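Local coordinates for anopheles Plasmodium-responsive Leucine-rich repeat protein 1B (Anopheles gambiae, PDB 4XGO), which probably acts through its leucine-rich repeat domain, the part described here, in mosquito immunity against Plasmodium, interacting with the related protein LRIM1, at residues A[41-46]-A[52-57]; A[155-160]-A[183-188]; A[241-246]-A[252-257]; A[312-317]-A[337-342]. All blocks are in the same frame, centred on the assembly; numbering follows the deposited sequence.

Contact 1. Residues A[41-46]-A[52-57]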
loop_
_atom_site.group_PDB
_atom_site.type_symbol
_atom_site.label_atom_id
_atom_site.label_comp_id
_atom_site.label_asym_id
_atom_site.label_seq_id
_atom_site.Cartn_x
_atom_site.Cartn_y
_atom_site.Cartn_z
ATOM N N ASN A 41 -17.571 -24.877 -8.541
ATOM C CA ASN A 41 -18.835 -25.127 -7.845
ATOM C C ASN A 41 -18.893 -24.574 -6.419
ATOM O O ASN A 41 -19.745 -24.981 -5.635
ATOM C CB ASN A 41 -19.170 -26.641 -7.835
ATOM C CG ASN A 41 -18.231 -27.452 -6.960
ATOM O OD1 ASN A 41 -17.206 -26.950 -6.506
ATOM N ND2 ASN A 41 -18.558 -28.737 -6.749
ATOM N N ALA A 42 -18.017 -23.625 -6.084
ATOM C CA ALA A 42 -17.928 -23.144 -4.701
ATOM C C ALA A 42 -19.268 -22.688 -4.142
ATOM O O ALA A 42 -19.544 -22.890 -2.953
ATOM C CB ALA A 42 -16.909 -22.016 -4.606
ATOM N N PHE A 43 -20.087 -22.053 -4.983
ATOM C CA PHE A 43 -21.379 -21.520 -4.560
ATOM C C PHE A 43 -22.607 -22.378 -4.899
ATOM O O PHE A 43 -23.747 -21.893 -4.859
ATOM C CB PHE A 43 -21.560 -20.097 -5.099
ATOM C CG PHE A 43 -20.446 -19.165 -4.692
ATOM C CD1 PHE A 43 -20.293 -18.798 -3.373
ATOM C CD2 PHE A 43 -19.531 -18.700 -5.624
ATOM C CE1 PHE A 43 -19.261 -17.953 -2.978
ATOM C CE2 PHE A 43 -18.501 -17.852 -5.243
ATOM C CZ PHE A 43 -18.365 -17.485 -3.919
ATOM N N ALA A 44 -22.377 -23.664 -5.136
ATOM C CA ALA A 44 -23.439 -24.599 -5.539
ATOM C C ALA A 44 -24.627 -24.703 -4.564
ATOM O O ALA A 44 -25.756 -24.996 -4.982
ATOM C CB ALA A 44 -22.826 -25.972 -5.753
ATOM N N TYR A 45 -24.357 -24.508 -3.278
ATOM C CA TYR A 45 -25.365 -24.577 -2.222
ATOM C C TYR A 45 -25.686 -23.215 -1.608
ATOM O O TYR A 45 -26.173 -23.129 -0.464
ATOM C CB TYR A 45 -24.870 -25.539 -1.141
ATOM C CG TYR A 45 -24.578 -26.908 -1.706
ATOM C CD1 TYR A 45 -25.608 -27.820 -1.928
ATOM C CD2 TYR A 45 -23.281 -27.280 -2.051
ATOM C CE1 TYR A 45 -25.353 -29.070 -2.457
ATOM C CE2 TYR A 45 -23.015 -28.528 -2.583
ATOM C CZ TYR A 45 -24.053 -29.421 -2.783
ATOM O OH TYR A 45 -23.801 -30.669 -3.313
ATOM N N ALA A 46 -25.426 -22.149 -2.366
ATOM C CA ALA A 46 -25.581 -20.786 -1.871
ATOM C C ALA A 46 -26.228 -19.896 -2.925
ATOM O O ALA A 46 -25.742 -18.795 -3.212
ATOM C CB ALA A 46 -24.225 -20.228 -1.460
ATOM N N LEU A 52 -21.808 -10.264 -2.810
ATOM C CA LEU A 52 -20.688 -11.151 -2.547
ATOM C C LEU A 52 -19.421 -10.341 -2.389
ATOM O O LEU A 52 -18.992 -9.673 -3.329
ATOM C CB LEU A 52 -20.520 -12.144 -3.690
ATOM C CG LEU A 52 -19.381 -13.150 -3.620
ATOM C CD1 LEU A 52 -19.449 -13.945 -2.330
ATOM C CD2 LEU A 52 -19.440 -14.052 -4.865
ATOM N N TYR A 53 -18.856 -10.382 -1.187
ATOM C CA TYR A 53 -17.649 -9.625 -0.877
ATOM C C TYR A 53 -16.468 -10.569 -0.750
ATOM O O TYR A 53 -16.471 -11.450 0.121
ATOM C CB TYR A 53 -17.819 -8.835 0.417
ATOM C CG TYR A 53 -19.057 -7.985 0.545
ATOM C CD1 TYR A 53 -19.642 -7.385 -0.556
ATOM C CD2 TYR A 53 -19.613 -7.735 1.810
ATOM C CE1 TYR A 53 -20.744 -6.567 -0.432
ATOM C CE2 TYR A 53 -20.714 -6.904 1.956
ATOM C CZ TYR A 53 -21.285 -6.334 0.847
ATOM O OH TYR A 53 -22.377 -5.501 0.979
ATOM N N MET A 54 -15.479 -10.421 -1.647
ATOM C CA MET A 54 -14.246 -11.229 -1.608
ATOM C C MET A 54 -12.988 -10.351 -1.713
ATOM O O MET A 54 -11.956 -10.742 -2.284
ATOM C CB MET A 54 -14.278 -12.319 -2.702
ATOM C CG MET A 54 -15.447 -13.260 -2.546
ATOM S SD MET A 54 -15.402 -14.616 -3.750
ATOM C CE MET A 54 -16.198 -13.853 -5.127
ATOM N N ARG A 55 -13.076 -9.179 -1.097
ATOM C CA ARG A 55 -11.985 -8.203 -1.087
ATOM C C ARG A 55 -10.852 -8.678 -0.153
ATOM O O ARG A 55 -11.092 -9.437 0.782
ATOM C CB ARG A 55 -12.480 -6.856 -0.529
ATOM C CG ARG A 55 -13.753 -6.258 -1.121
ATOM C CD ARG A 55 -14.176 -5.012 -0.318
ATOM N NE ARG A 55 -13.390 -3.860 -0.759
ATOM C CZ ARG A 55 -13.017 -2.814 -0.028
ATOM N NH1 ARG A 55 -13.315 -2.695 1.253
ATOM N NH2 ARG A 55 -12.295 -1.864 -0.598
ATOM N N PHE A 56 -9.626 -8.238 -0.444
ATOM C CA PHE A 56 -8.462 -8.472 0.407
ATOM C C PHE A 56 -8.173 -9.955 0.598
ATOM O O PHE A 56 -7.933 -10.422 1.716
ATOM C CB PHE A 56 -8.619 -7.784 1.774
ATOM C CG PHE A 56 -8.913 -6.314 1.684
ATOM C CD1 PHE A 56 -7.902 -5.417 1.452
ATOM C CD2 PHE A 56 -10.195 -5.836 1.901
ATOM C CE1 PHE A 56 -8.162 -4.054 1.414
ATOM C CE2 PHE A 56 -10.467 -4.482 1.849
ATOM C CZ PHE A 56 -9.455 -3.595 1.597
ATOM N N ASN A 57 -8.199 -10.691 -0.502
ATOM C CA ASN A 57 -7.788 -12.082 -0.492
ATOM C C ASN A 57 -6.557 -12.214 -1.379
ATOM O O ASN A 57 -5.863 -11.226 -1.647
ATOM C CB ASN A 57 -8.962 -12.962 -0.941
ATOM C CG ASN A 57 -10.004 -13.149 0.149
ATOM O OD1 ASN A 57 -9.728 -13.751 1.203
ATOM N ND2 ASN A 57 -11.199 -12.653 -0.094
#

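Contact 2. Residues A[155-160]-A[183-188]. Unlike the reference sequence in segment 155-160: Ala-156 (reference Val).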
loop_
_atom_site.group_PDB
_atom_site.type_symbol
_atom_site.label_atom_id
_atom_site.label_comp_id
_atom_site.label_asym_id
_atom_site.label_seq_id
_atom_site.Cartn_x
_atom_site.Cartn_y
_atom_site.Cartn_z
ATOM N N LEU A 155 -9.763 6.864 -24.097
ATOM C CA LEU A 155 -10.900 6.796 -23.172
ATOM C C LEU A 155 -12.198 6.916 -23.947
ATOM O O LEU A 155 -12.515 7.985 -24.467
ATOM C CB LEU A 155 -10.798 7.905 -22.122
ATOM C CG LEU A 155 -11.925 7.958 -21.084
ATOM C CD1 LEU A 155 -11.875 6.717 -20.193
ATOM C CD2 LEU A 155 -11.827 9.225 -20.262
ATOM N N ALA A 156 -12.945 5.815 -24.027
ATOM C CA ALA A 156 -14.279 5.843 -24.585
ATOM C C ALA A 156 -15.272 6.096 -23.459
ATOM O O ALA A 156 -15.384 5.305 -22.543
ATOM C CB ALA A 156 -14.588 4.530 -25.289
ATOM N N ILE A 157 -15.969 7.216 -23.519
ATOM C CA ILE A 157 -16.901 7.587 -22.458
ATOM C C ILE A 157 -18.299 7.127 -22.856
ATOM O O ILE A 157 -18.772 7.470 -23.943
ATOM C CB ILE A 157 -16.860 9.107 -22.200
ATOM C CG1 ILE A 157 -15.458 9.500 -21.705
ATOM C CG2 ILE A 157 -17.910 9.507 -21.165
ATOM C CD1 ILE A 157 -15.258 10.964 -21.456
ATOM N N PRO A 158 -18.972 6.352 -21.982
ATOM C CA PRO A 158 -20.337 5.919 -22.315
ATOM C C PRO A 158 -21.350 7.084 -22.327
ATOM O O PRO A 158 -21.049 8.203 -21.888
ATOM C CB PRO A 158 -20.667 4.884 -21.224
ATOM C CG PRO A 158 -19.742 5.185 -20.111
ATOM C CD PRO A 158 -18.497 5.778 -20.708
ATOM N N ILE A 159 -22.537 6.792 -22.827
ATOM C CA ILE A 159 -23.493 7.824 -23.230
ATOM C C ILE A 159 -24.153 8.570 -22.071
ATOM O O ILE A 159 -24.619 9.693 -22.245
ATOM C CB ILE A 159 -24.575 7.213 -24.154
ATOM C CG1 ILE A 159 -25.277 8.308 -24.967
ATOM C CG2 ILE A 159 -25.556 6.346 -23.366
ATOM C CD1 ILE A 159 -25.996 7.763 -26.171
ATOM N N ALA A 160 -24.216 7.946 -20.902
ATOM C CA ALA A 160 -24.967 8.520 -19.776
ATOM C C ALA A 160 -24.265 8.451 -18.425
ATOM O O ALA A 160 -24.907 8.619 -17.393
ATOM C CB ALA A 160 -26.331 7.846 -19.680
ATOM N N THR A 183 -21.257 15.046 -15.436
ATOM C CA THR A 183 -21.235 16.170 -14.500
ATOM C C THR A 183 -19.835 16.389 -13.932
ATOM O O THR A 183 -19.375 17.524 -13.832
ATOM C CB THR A 183 -22.255 15.895 -13.356
ATOM O OG1 THR A 183 -23.583 15.860 -13.914
ATOM C CG2 THR A 183 -22.212 16.942 -12.273
ATOM N N ILE A 184 -19.173 15.307 -13.532
ATOM C CA ILE A 184 -17.847 15.378 -12.940
ATOM C C ILE A 184 -16.913 14.515 -13.774
ATOM O O ILE A 184 -17.154 13.323 -13.921
ATOM C CB ILE A 184 -17.879 14.869 -11.489
ATOM C CG1 ILE A 184 -18.813 15.749 -10.638
ATOM C CG2 ILE A 184 -16.487 14.860 -10.894
ATOM C CD1 ILE A 184 -19.017 15.240 -9.228
ATOM N N LEU A 185 -15.855 15.128 -14.302
ATOM C CA LEU A 185 -14.856 14.434 -15.112
ATOM C C LEU A 185 -13.447 14.722 -14.573
ATOM O O LEU A 185 -12.966 15.884 -14.601
ATOM C CB LEU A 185 -14.942 14.873 -16.566
ATOM C CG LEU A 185 -14.002 14.219 -17.576
ATOM C CD1 LEU A 185 -14.170 12.715 -17.579
ATOM C CD2 LEU A 185 -14.262 14.814 -18.957
ATOM N N LYS A 186 -12.782 13.668 -14.111
ATOM C CA LYS A 186 -11.441 13.789 -13.574
ATOM C C LYS A 186 -10.489 13.114 -14.538
ATOM O O LYS A 186 -10.540 11.889 -14.724
ATOM C CB LYS A 186 -11.347 13.116 -12.212
ATOM C CG LYS A 186 -12.415 13.492 -11.237
ATOM C CD LYS A 186 -12.451 14.955 -10.949
ATOM C CE LYS A 186 -11.263 15.410 -10.114
ATOM N NZ LYS A 186 -11.240 14.823 -8.735
ATOM N N LEU A 187 -9.657 13.935 -15.182
ATOM C CA LEU A 187 -8.659 13.501 -16.162
ATOM C C LEU A 187 -7.244 13.971 -15.820
ATOM O O LEU A 187 -6.353 13.957 -16.673
ATOM C CB LEU A 187 -9.054 13.972 -17.573
ATOM C CG LEU A 187 -10.204 13.196 -18.209
ATOM C CD1 LEU A 187 -10.758 13.855 -19.450
ATOM C CD2 LEU A 187 -9.756 11.794 -18.485
ATOM N N GLN A 188 -7.019 14.369 -14.569
ATOM C CA GLN A 188 -5.704 14.882 -14.182
ATOM C C GLN A 188 -4.653 13.776 -14.282
ATOM O O GLN A 188 -4.982 12.587 -14.104
ATOM C CB GLN A 188 -5.736 15.511 -12.785
ATOM C CG GLN A 188 -5.966 14.585 -11.607
ATOM C CD GLN A 188 -7.429 14.317 -11.286
ATOM O OE1 GLN A 188 -8.324 14.557 -12.098
ATOM N NE2 GLN A 188 -7.682 13.840 -10.058
#

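Contact 3. Residues A[241-246]-A[252-257]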
loop_
_atom_site.group_PDB
_atom_site.type_symbol
_atom_site.label_atom_id
_atom_site.label_comp_id
_atom_site.label_asym_id
_atom_site.label_seq_id
_atom_site.Cartn_x
_atom_site.Cartn_y
_atom_site.Cartn_z
ATOM N N LEU A 241 -3.386 32.619 -23.266
ATOM C CA LEU A 241 -4.821 32.394 -23.267
ATOM C C LEU A 241 -5.529 33.671 -23.659
ATOM O O LEU A 241 -5.126 34.758 -23.247
ATOM C CB LEU A 241 -5.314 31.962 -21.883
ATOM C CG LEU A 241 -4.794 30.637 -21.339
ATOM C CD1 LEU A 241 -5.203 30.479 -19.881
ATOM C CD2 LEU A 241 -5.332 29.480 -22.147
ATOM N N ASP A 242 -6.567 33.520 -24.476
ATOM C CA ASP A 242 -7.425 34.623 -24.890
ATOM C C ASP A 242 -8.880 34.160 -24.771
ATOM O O ASP A 242 -9.398 33.464 -25.653
ATOM C CB ASP A 242 -7.091 35.040 -26.331
ATOM C CG ASP A 242 -8.039 36.100 -26.878
ATOM O OD1 ASP A 242 -8.798 36.701 -26.081
ATOM O OD2 ASP A 242 -8.028 36.315 -28.120
ATOM N N PHE A 243 -9.513 34.536 -23.654
ATOM C CA PHE A 243 -10.918 34.219 -23.369
ATOM C C PHE A 243 -11.832 35.404 -23.730
ATOM O O PHE A 243 -12.028 36.334 -22.950
ATOM C CB PHE A 243 -11.071 33.836 -21.889
ATOM C CG PHE A 243 -10.504 32.475 -21.537
ATOM C CD1 PHE A 243 -9.685 31.757 -22.423
ATOM C CD2 PHE A 243 -10.795 31.901 -20.307
ATOM C CE1 PHE A 243 -9.183 30.508 -22.085
ATOM C CE2 PHE A 243 -10.276 30.660 -19.959
ATOM C CZ PHE A 243 -9.478 29.959 -20.845
ATOM N N TYR A 244 -12.423 35.345 -24.910
ATOM C CA TYR A 244 -13.044 36.529 -25.535
ATOM C C TYR A 244 -14.564 36.511 -25.566
ATOM O O TYR A 244 -15.197 37.563 -25.698
ATOM C CB TYR A 244 -12.560 36.649 -26.979
ATOM C CG TYR A 244 -12.852 35.388 -27.758
ATOM C CD1 TYR A 244 -14.061 35.225 -28.437
ATOM C CD2 TYR A 244 -11.934 34.336 -27.774
ATOM C CE1 TYR A 244 -14.334 34.060 -29.131
ATOM C CE2 TYR A 244 -12.199 33.167 -28.457
ATOM C CZ TYR A 244 -13.399 33.031 -29.134
ATOM O OH TYR A 244 -13.654 31.864 -29.808
ATOM N N GLY A 245 -15.154 35.327 -25.519
ATOM C CA GLY A 245 -16.581 35.179 -25.788
ATOM C C GLY A 245 -17.478 35.629 -24.655
ATOM O O GLY A 245 -17.066 36.399 -23.775
ATOM N N ARG A 246 -18.715 35.145 -24.693
ATOM C CA ARG A 246 -19.645 35.316 -23.585
ATOM C C ARG A 246 -19.101 34.540 -22.401
ATOM O O ARG A 246 -18.662 33.406 -22.565
ATOM C CB ARG A 246 -21.025 34.771 -23.948
ATOM N N LYS A 252 -17.073 29.406 -11.358
ATOM C CA LYS A 252 -16.609 30.061 -10.150
ATOM C C LYS A 252 -15.197 29.703 -9.710
ATOM O O LYS A 252 -14.619 30.440 -8.920
ATOM C CB LYS A 252 -17.617 29.896 -9.014
ATOM C CG LYS A 252 -17.902 28.483 -8.586
ATOM C CD LYS A 252 -19.081 28.493 -7.624
ATOM C CE LYS A 252 -19.198 27.188 -6.862
ATOM N NZ LYS A 252 -20.206 27.309 -5.773
ATOM N N VAL A 253 -14.632 28.632 -10.255
ATOM C CA VAL A 253 -13.260 28.254 -9.954
ATOM C C VAL A 253 -12.491 28.074 -11.268
ATOM O O VAL A 253 -12.935 27.345 -12.141
ATOM C CB VAL A 253 -13.190 26.958 -9.160
ATOM C CG1 VAL A 253 -11.753 26.534 -8.938
ATOM C CG2 VAL A 253 -13.926 27.098 -7.830
ATOM N N LEU A 254 -11.358 28.752 -11.367
ATOM C CA LEU A 254 -10.462 28.635 -12.518
ATOM C C LEU A 254 -9.034 28.545 -12.033
ATOM O O LEU A 254 -8.492 29.509 -11.477
ATOM C CB LEU A 254 -10.641 29.826 -13.462
ATOM C CG LEU A 254 -9.838 29.788 -14.767
ATOM C CD1 LEU A 254 -10.194 28.527 -15.551
ATOM C CD2 LEU A 254 -10.096 31.041 -15.606
ATOM N N ASP A 255 -8.426 27.371 -12.213
ATOM C CA ASP A 255 -7.066 27.117 -11.759
ATOM C C ASP A 255 -6.147 27.054 -12.993
ATOM O O ASP A 255 -6.172 26.104 -13.741
ATOM C CB ASP A 255 -6.987 25.829 -10.932
ATOM C CG ASP A 255 -5.625 25.589 -10.334
ATOM O OD1 ASP A 255 -4.664 26.353 -10.602
ATOM O OD2 ASP A 255 -5.467 24.586 -9.602
ATOM N N LEU A 256 -5.336 28.089 -13.158
ATOM C CA LEU A 256 -4.363 28.190 -14.258
ATOM C C LEU A 256 -2.922 28.152 -13.739
ATOM O O LEU A 256 -1.965 28.521 -14.443
ATOM C CB LEU A 256 -4.612 29.481 -15.036
ATOM C CG LEU A 256 -5.992 29.661 -15.644
ATOM C CD1 LEU A 256 -6.115 31.044 -16.259
ATOM C CD2 LEU A 256 -6.280 28.554 -16.635
ATOM N N SER A 257 -2.735 27.692 -12.508
ATOM C CA SER A 257 -1.432 27.769 -11.883
ATOM C C SER A 257 -0.447 26.761 -12.450
ATOM O O SER A 257 -0.836 25.752 -13.051
ATOM C CB SER A 257 -1.537 27.627 -10.344
ATOM O OG SER A 257 -2.052 26.366 -9.967
#

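Contact 4. Residues A[312-317]-A[337-342]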
loop_
_atom_site.group_PDB
_atom_site.type_symbol
_atom_site.label_atom_id
_atom_site.label_comp_id
_atom_site.label_asym_id
_atom_site.label_seq_id
_atom_site.Cartn_x
_atom_site.Cartn_y
_atom_site.Cartn_z
ATOM N N ALA A 312 -2.651 48.320 -10.235
ATOM C CA ALA A 312 -4.002 48.479 -10.788
ATOM C C ALA A 312 -4.906 47.317 -10.398
ATOM O O ALA A 312 -6.109 47.491 -10.218
ATOM C CB ALA A 312 -3.947 48.618 -12.302
ATOM N N LEU A 313 -4.325 46.127 -10.281
ATOM C CA LEU A 313 -5.056 44.930 -9.866
ATOM C C LEU A 313 -5.540 45.026 -8.414
ATOM O O LEU A 313 -6.673 44.639 -8.108
ATOM C CB LEU A 313 -4.164 43.692 -10.041
ATOM C CG LEU A 313 -4.789 42.369 -10.454
ATOM C CD1 LEU A 313 -5.573 42.504 -11.751
ATOM C CD2 LEU A 313 -3.689 41.331 -10.609
ATOM N N PHE A 314 -4.687 45.527 -7.519
ATOM C CA PHE A 314 -5.074 45.680 -6.104
ATOM C C PHE A 314 -6.148 46.750 -5.929
ATOM O O PHE A 314 -7.029 46.609 -5.087
ATOM C CB PHE A 314 -3.882 46.046 -5.206
ATOM C CG PHE A 314 -2.768 45.033 -5.198
ATOM C CD1 PHE A 314 -3.026 43.669 -5.158
ATOM C CD2 PHE A 314 -1.445 45.459 -5.198
ATOM C CE1 PHE A 314 -1.988 42.754 -5.144
ATOM C CE2 PHE A 314 -0.404 44.548 -5.179
ATOM C CZ PHE A 314 -0.675 43.196 -5.147
ATOM N N ARG A 315 -6.070 47.820 -6.713
ATOM C CA ARG A 315 -7.092 48.873 -6.673
ATOM C C ARG A 315 -8.491 48.349 -7.032
ATOM O O ARG A 315 -9.490 48.903 -6.580
ATOM C CB ARG A 315 -6.706 50.054 -7.579
ATOM C CG ARG A 315 -5.569 50.904 -7.022
ATOM C CD ARG A 315 -5.336 52.168 -7.842
ATOM N NE ARG A 315 -4.786 51.879 -9.162
ATOM N N ASN A 316 -8.560 47.281 -7.829
ATOM C CA ASN A 316 -9.844 46.691 -8.227
ATOM C C ASN A 316 -10.293 45.483 -7.390
ATOM O O ASN A 316 -11.492 45.239 -7.251
ATOM C CB ASN A 316 -9.810 46.315 -9.715
ATOM C CG ASN A 316 -9.685 47.529 -10.619
ATOM O OD1 ASN A 316 -9.376 48.634 -10.164
ATOM N ND2 ASN A 316 -9.931 47.330 -11.904
ATOM N N VAL A 317 -9.342 44.729 -6.847
ATOM C CA VAL A 317 -9.645 43.569 -6.006
ATOM C C VAL A 317 -9.692 43.966 -4.526
ATOM O O VAL A 317 -8.960 44.856 -4.093
ATOM C CB VAL A 317 -8.594 42.456 -6.230
ATOM C CG1 VAL A 317 -8.791 41.297 -5.264
ATOM C CG2 VAL A 317 -8.646 41.973 -7.674
ATOM N N HIS A 337 2.821 44.957 -1.887
ATOM C CA HIS A 337 1.842 44.134 -1.164
ATOM C C HIS A 337 2.206 42.648 -1.152
ATOM O O HIS A 337 1.359 41.772 -1.381
ATOM C CB HIS A 337 0.428 44.346 -1.710
ATOM C CG HIS A 337 -0.094 45.732 -1.486
ATOM N ND1 HIS A 337 -0.090 46.696 -2.471
ATOM C CD2 HIS A 337 -0.616 46.322 -0.387
ATOM C CE1 HIS A 337 -0.593 47.820 -1.989
ATOM N NE2 HIS A 337 -0.921 47.619 -0.725
ATOM N N GLY A 338 3.475 42.373 -0.885
ATOM C CA GLY A 338 3.946 41.013 -0.771
ATOM C C GLY A 338 4.245 40.275 -2.069
ATOM O O GLY A 338 4.603 39.100 -2.028
ATOM N N LEU A 339 4.115 40.956 -3.205
ATOM C CA LEU A 339 4.320 40.323 -4.528
ATOM C C LEU A 339 5.385 41.064 -5.329
ATOM O O LEU A 339 5.400 42.296 -5.364
ATOM C CB LEU A 339 3.002 40.312 -5.303
ATOM C CG LEU A 339 1.950 39.360 -4.734
ATOM C CD1 LEU A 339 0.554 39.817 -5.136
ATOM C CD2 LEU A 339 2.198 37.923 -5.172
ATOM N N CYS A 340 6.265 40.324 -6.004
ATOM C CA CYS A 340 7.379 40.945 -6.724
ATOM C C CYS A 340 6.916 41.653 -7.984
ATOM O O CYS A 340 6.093 41.120 -8.734
ATOM C CB CYS A 340 8.418 39.909 -7.140
ATOM S SG CYS A 340 9.177 39.120 -5.721
ATOM N N CYS A 341 7.456 42.835 -8.235
ATOM C CA CYS A 341 7.185 43.510 -9.483
ATOM C C CYS A 341 8.311 44.456 -9.844
ATOM O O CYS A 341 9.069 44.909 -8.980
ATOM C CB CYS A 341 5.844 44.259 -9.421
ATOM S SG CYS A 341 5.848 45.695 -8.298
ATOM N N LYS A 342 8.397 44.756 -11.135
ATOM C CA LYS A 342 9.423 45.648 -11.672
ATOM C C LYS A 342 8.770 46.920 -12.160
ATOM O O LYS A 342 7.743 46.879 -12.831
ATOM C CB LYS A 342 10.141 44.949 -12.819
ATOM C CG LYS A 342 11.266 45.740 -13.474
ATOM C CD LYS A 342 11.862 44.925 -14.600
ATOM C CE LYS A 342 13.039 45.630 -15.252
ATOM N NZ LYS A 342 13.303 45.003 -16.583
#

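Contact 1. Residues A[41-46]-A[52-57]
Met-54 brings its sulfur to the rim of the Phe-43 ring instead of laying it over a face: SD is 5.5 Å from the centre of that ring and 85° off the ring normal, a Met-aromatic contact at the edge. The nearest ring atom is CZ, 4.1 Å from Met-54 SD, and an extended chi2 (-175°) carries the sulfur that far. Leu-52 comes from the opposite direction and sets both methyls obliquely on one side of the ring plane near its far end, CD2 3.7 Å and CD1 4.0 Å from Phe-43 CZ, with CD2 leaning to the CE2 side and CD1 to the CE1 side. Such contacts fill the inside of a leucine-rich repeat solenoid, where a short parallel strand, here 51-53, meets an apolar residue sent inward from the outer loop. In that loop Phe-43 belongs to two overlapping type I turns, and Leu-28 of strand 27-29 also packs on its ring. Beyond the strand, Asn-57 ND2 gives Met-54 O a 3.0 Å hydrogen bond from above the carbonyl plane, while Asn-57 OD1 accepts from Leu-33 N and Ile-35 N. Leu-15 of the second subunit packs against Phe-43 as well.

Contact 2. Residues A[155-160]-A[183-188]
Leu-155 and Leu-187 are brought together by different first torsions: CG of Leu-155 stands opposite its own backbone N (chi1 180°), whereas CG of Leu-187 stands opposite its carbonyl carbon (chi1 -74°). The two side chains cross at a slant, and a single methyl from each does the touching, Leu-155 CD2 to Leu-187 CD2 at 3.7 Å. Two residues on from Leu-155, and two back from Leu-187, the pairing is repeated more loosely. Ile-157, stretched out through its second torsion (178°), points CD1 at Leu-185 CD1 across 4.4 Å. Because 155-160 and 183-188 run in opposite senses, Leu-155 faces Leu-187 and Ile-157 faces Leu-185, with CA atoms 10.0 Å apart in the first pair and 10.2 Å in the second. At that separation no hydrogen bond joins the segments, and the attachment is purely apolar. All four residues are buried, as expected of the inward-pointing positions of a leucine-rich repeat, whose coil closes around stacked aliphatic side chains. Leu-187 O accepts from Asn-190 ND2, the asparagine that follows this strand, and from Asn-212 ND2, its counterpart after strand 206-208. Strand 184-186 lies in the parallel series of the solenoid between strands 163-165 and 206-208, while strand 154-156 faces it across the core and pairs instead with strand 173-175.

Contact 3. Residues A[241-246]-A[252-257]
Leu-241 and Leu-256 make the close half of this contact, reaching toward each other tip to tip. One methyl of Leu-241 is received by the fork of its partner: CD1 is 3.8 Å from Leu-256 CD1 and 3.9 Å from Leu-256 CD2. Toward the other end the backbones part, the CA atoms of Phe-243 and Leu-254 being 12.2 Å apart against 10.0 Å between those of Leu-241 and Leu-256. Even a phenylalanine barely bridges that wider gap, Phe-243 CE2 coming no nearer than 4.4 Å to Leu-254 CD2; the Phe-243 ring also stacks with that of Tyr-219. Such pairing across the interior is how a leucine-rich repeat coil is filled, strand 253-255 belonging to the long parallel series and strand 240-243 to a short pair on the far wall with 263-266. On the other face of strand 253-255, away from this core, packing gives way to polar bonds. Asp-255, partly exposed, forms an Asx turn: its OD1 accepts from Ser-257 N at 3.0 Å, met nearly end-on. Ser-257 OG donates to the syn lone pair of the same oxygen, 2.7 Å from Asp-255 OD1, and two donors should hold the carboxylate in a fixed rotation.

Contact 4. Residues A[312-317]-A[337-342]
Phe-314 presents a face to the imidazole of His-337, whose ring stands steeply on it in an offset edge-to-face pair, the planes at 73° and the centroids 4.8 Å apart. The offset places the histidine over one flank of the phenyl group: ND1 of His-337 is 3.3 Å from Phe-314 CD2 and 3.5 Å from Phe-314 CE2. CB of His-337 adds a further touch, 3.6 Å from Phe-314 CE2, as the two side chains slide past each other in opposite directions. A different residue takes up the ring's edge. Leu-339 crosses at a slant and sets CD1 in the ring plane, 3.6 Å from Phe-314 CZ and 3.9 Å from Phe-314 CE1. One aromatic ring thus meets polar and apolar groups at once, Leu-339 being buried and His-337 exposed. Both partners can reach it because the chain folds back here: His-337 and Gly-338 have positive phi (44° and 81°) and join the antiparallel strands 334-336 and 339-342. Two disulfides lie next to the turn: Cys-341 to Cys-307 at the start of the helix that carries Phe-314, and Cys-340 to Cys-329. A helix tied by one disulfide to a small sheet, with a second joining that sheet to the loop before it, is consistent with the cysteine-rich cap that closes the C-terminal end of many leucine-rich repeat domains.

The four contacts follow one another along an elongated solenoid, in chain order and without touching. Centres of contacts 1 and 2 lie 32 Å apart, those of 2 and 3 lie 21 Å apart and those of 3 and 4 lie 20 Å apart, while contacts 1 and 4, near the two ends, are separated by 64 Å. The first three draw on the same series of parallel strands; contact 4 belongs to the disulfide-bonded C-terminal part. Among them, contact 1 alone is touched by the second subunit. Contact 2 sits nearest the chain's centre, with the side chain of Leu-185 about 10 Å from an N-acetylglucosamine of the attached glycan.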